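Local coordinates for protein integrase (Bovine immunodeficiency virus, PDB 3KKS) that probably inserts reverse-transcribed viral DNA into the host genome, as retroviral integrases do, this construct being the DNA-binding catalytic core domain, at residues T53-L57 with G78-T82. Sequence-based numbering, arbitrary orientation.
Sequences TVLHL and GITKT
Two parallel strands start in register: H56 bridges T80 and L57 bridges K81 (CA-CA 4.5 and 4.8 Å), all four extended (phi -74 to -147°, psi 130 to 136°). G78 (phi/psi 58/45°) is C-prime of the Schellman motif ending helix 68-76. Buried I79 (chi1 m, chi2 t), CB sideways, sets CD1 3.9 Å from V54 CG1 and CG2 3.8 Å from L57 CB, touching C74 of helix 68-76 and I49 of helix 38-51. T80 N donates a hydrogen bond to L55 O (3.1 Å), L57 N one to T80 O (2.7 Å); T80 CG2 lies 4.0 Å over the H56 ring centroid (CH-pi). K81 shares L57's face, NZ hydrogen-bonded to F65 O. T82 N donates to L57 O (3.0 Å); T82 OG1, also hydrogen-bonded to H58, hydrogen-bonds H56 NE2 (2.9 Å; H56 chi1 t). Strand 80-83 is outermost in this chain's RNase H-like sheet. Backbone bonds set the register; H56 gains a methyl over its ring and a hydrogen bond at its edge, while L57, I79 and V54 pack against helices.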
ATOM      1  N   THR A  53      -3.303   1.289 -11.060  1.00 23.37           N
ATOM      2  CA  THR A  53      -4.250   0.324 -11.580  1.00 24.53           C
ATOM      3  C   THR A  53      -4.462  -0.660 -10.438  1.00 25.59           C
ATOM      4  O   THR A  53      -3.508  -1.232  -9.913  1.00 24.87           O
ATOM      5  CB  THR A  53      -3.677  -0.431 -12.786  1.00 25.45           C
ATOM      6  OG1 THR A  53      -3.452   0.494 -13.855  1.00 25.64           O
ATOM      7  CG2 THR A  53      -4.635  -1.514 -13.246  1.00 25.20           C
ATOM      8  N   VAL A  54      -5.710  -0.834 -10.035  1.00 26.46           N
ATOM      9  CA  VAL A  54      -6.031  -1.743  -8.953  1.00 27.56           C
ATOM     10  C   VAL A  54      -7.127  -2.671  -9.436  1.00 28.86           C
ATOM     11  O   VAL A  54      -8.266  -2.247  -9.638  1.00 28.36           O
ATOM     12  CB  VAL A  54      -6.541  -0.985  -7.720  1.00 27.54           C
ATOM     13  CG1 VAL A  54      -6.837  -1.961  -6.588  1.00 24.03           C
ATOM     14  CG2 VAL A  54      -5.525   0.048  -7.307  1.00 24.28           C
ATOM     15  N   LEU A  55      -6.774  -3.938  -9.614  1.00 29.49           N
ATOM     16  CA  LEU A  55      -7.720  -4.938 -10.091  1.00 31.10           C
ATOM     17  C   LEU A  55      -8.228  -5.847  -8.993  1.00 31.08           C
ATOM     18  O   LEU A  55      -9.320  -6.404  -9.092  1.00 31.12           O
ATOM     19  CB  LEU A  55      -7.067  -5.770 -11.195  1.00 30.69           C
ATOM     20  CG  LEU A  55      -7.279  -5.249 -12.616  1.00 32.12           C
ATOM     21  CD1 LEU A  55      -7.591  -3.762 -12.609  1.00 33.10           C
ATOM     22  CD2 LEU A  55      -6.045  -5.547 -13.442  1.00 34.34           C
ATOM     23  N   HIS A  56      -7.442  -5.989  -7.937  1.00 31.04           N
ATOM     24  CA  HIS A  56      -7.825  -6.857  -6.845  1.00 31.38           C
ATOM     25  C   HIS A  56      -7.293  -6.277  -5.545  1.00 31.81           C
ATOM     26  O   HIS A  56      -6.123  -5.899  -5.457  1.00 31.50           O
ATOM     27  CB  HIS A  56      -7.255  -8.262  -7.099  1.00 34.71           C
ATOM     28  CG  HIS A  56      -7.722  -9.299  -6.127  1.00 36.77           C
ATOM     29  ND1 HIS A  56      -7.684 -10.647  -6.412  1.00 37.06           N
ATOM     30  CD2 HIS A  56      -8.217  -9.193  -4.869  1.00 36.23           C
ATOM     31  CE1 HIS A  56      -8.137 -11.326  -5.372  1.00 38.53           C
ATOM     32  NE2 HIS A  56      -8.466 -10.467  -4.423  1.00 37.40           N
ATOM     33  N   LEU A  57      -8.162  -6.209  -4.540  1.00 30.55           N
ATOM     34  CA  LEU A  57      -7.803  -5.659  -3.242  1.00 31.06           C
ATOM     35  C   LEU A  57      -7.968  -6.721  -2.155  1.00 32.76           C
ATOM     36  O   LEU A  57      -9.002  -7.383  -2.080  1.00 31.81           O
ATOM     37  CB  LEU A  57      -8.695  -4.453  -2.949  1.00 30.45           C
ATOM     38  CG  LEU A  57      -8.204  -3.349  -2.012  1.00 33.48           C
ATOM     39  CD1 LEU A  57      -6.799  -2.901  -2.389  1.00 32.61           C
ATOM     40  CD2 LEU A  57      -9.164  -2.170  -2.104  1.00 34.13           C
ATOM     41  N   GLY A  78     -15.197  -1.649  -9.782  1.00 39.36           N
ATOM     42  CA  GLY A  78     -14.855  -2.869 -10.493  1.00 37.86           C
ATOM     43  C   GLY A  78     -13.588  -3.507  -9.956  1.00 37.51           C
ATOM     44  O   GLY A  78     -12.719  -3.917 -10.723  1.00 39.85           O
ATOM     45  N   ILE A  79     -13.479  -3.590  -8.635  1.00 35.36           N
ATOM     46  CA  ILE A  79     -12.308  -4.179  -7.995  1.00 33.45           C
ATOM     47  C   ILE A  79     -12.671  -5.460  -7.251  1.00 32.09           C
ATOM     48  O   ILE A  79     -13.604  -5.485  -6.460  1.00 31.82           O
ATOM     49  CB  ILE A  79     -11.675  -3.196  -6.981  1.00 30.82           C
ATOM     50  CG1 ILE A  79     -11.085  -1.989  -7.712  1.00 31.70           C
ATOM     51  CG2 ILE A  79     -10.595  -3.899  -6.178  1.00 31.50           C
ATOM     52  CD1 ILE A  79     -10.578  -0.911  -6.777  1.00 28.75           C
ATOM     53  N   THR A  80     -11.931  -6.525  -7.507  1.00 32.77           N
ATOM     54  CA  THR A  80     -12.191  -7.777  -6.820  1.00 34.00           C
ATOM     55  C   THR A  80     -11.674  -7.602  -5.403  1.00 34.72           C
ATOM     56  O   THR A  80     -10.548  -7.156  -5.201  1.00 36.08           O
ATOM     57  CB  THR A  80     -11.453  -8.932  -7.485  1.00 32.89           C
ATOM     58  OG1 THR A  80     -11.807  -8.977  -8.870  1.00 35.12           O
ATOM     59  CG2 THR A  80     -11.829 -10.252  -6.830  1.00 35.98           C
ATOM     60  N   LYS A  81     -12.498  -7.935  -4.420  1.00 35.43           N
ATOM     61  CA  LYS A  81     -12.094  -7.794  -3.032  1.00 36.53           C
ATOM     62  C   LYS A  81     -12.173  -9.117  -2.294  1.00 37.69           C
ATOM     63  O   LYS A  81     -13.140  -9.864  -2.440  1.00 37.30           O
ATOM     64  CB  LYS A  81     -12.966  -6.751  -2.328  1.00 35.31           C
ATOM     65  CG  LYS A  81     -12.717  -6.637  -0.834  1.00 33.95           C
ATOM     66  CD  LYS A  81     -13.588  -5.553  -0.209  1.00 35.68           C
ATOM     67  CE  LYS A  81     -13.647  -5.694   1.304  1.00 35.47           C
ATOM     68  NZ  LYS A  81     -12.305  -5.725   1.923  1.00 38.17           N
ATOM     69  N   THR A  82     -11.139  -9.401  -1.511  1.00 39.05           N
ATOM     70  CA  THR A  82     -11.066 -10.628  -0.731  1.00 41.60           C
ATOM     71  C   THR A  82     -10.594 -10.292   0.674  1.00 43.02           C
ATOM     72  O   THR A  82     -10.153  -9.170   0.934  1.00 41.48           O
ATOM     73  CB  THR A  82     -10.108 -11.657  -1.379  1.00 41.60           C
ATOM     74  OG1 THR A  82      -8.813 -11.071  -1.569  1.00 39.98           O
ATOM     75  CG2 THR A  82     -10.663 -12.112  -2.729  1.00 42.53           C
TER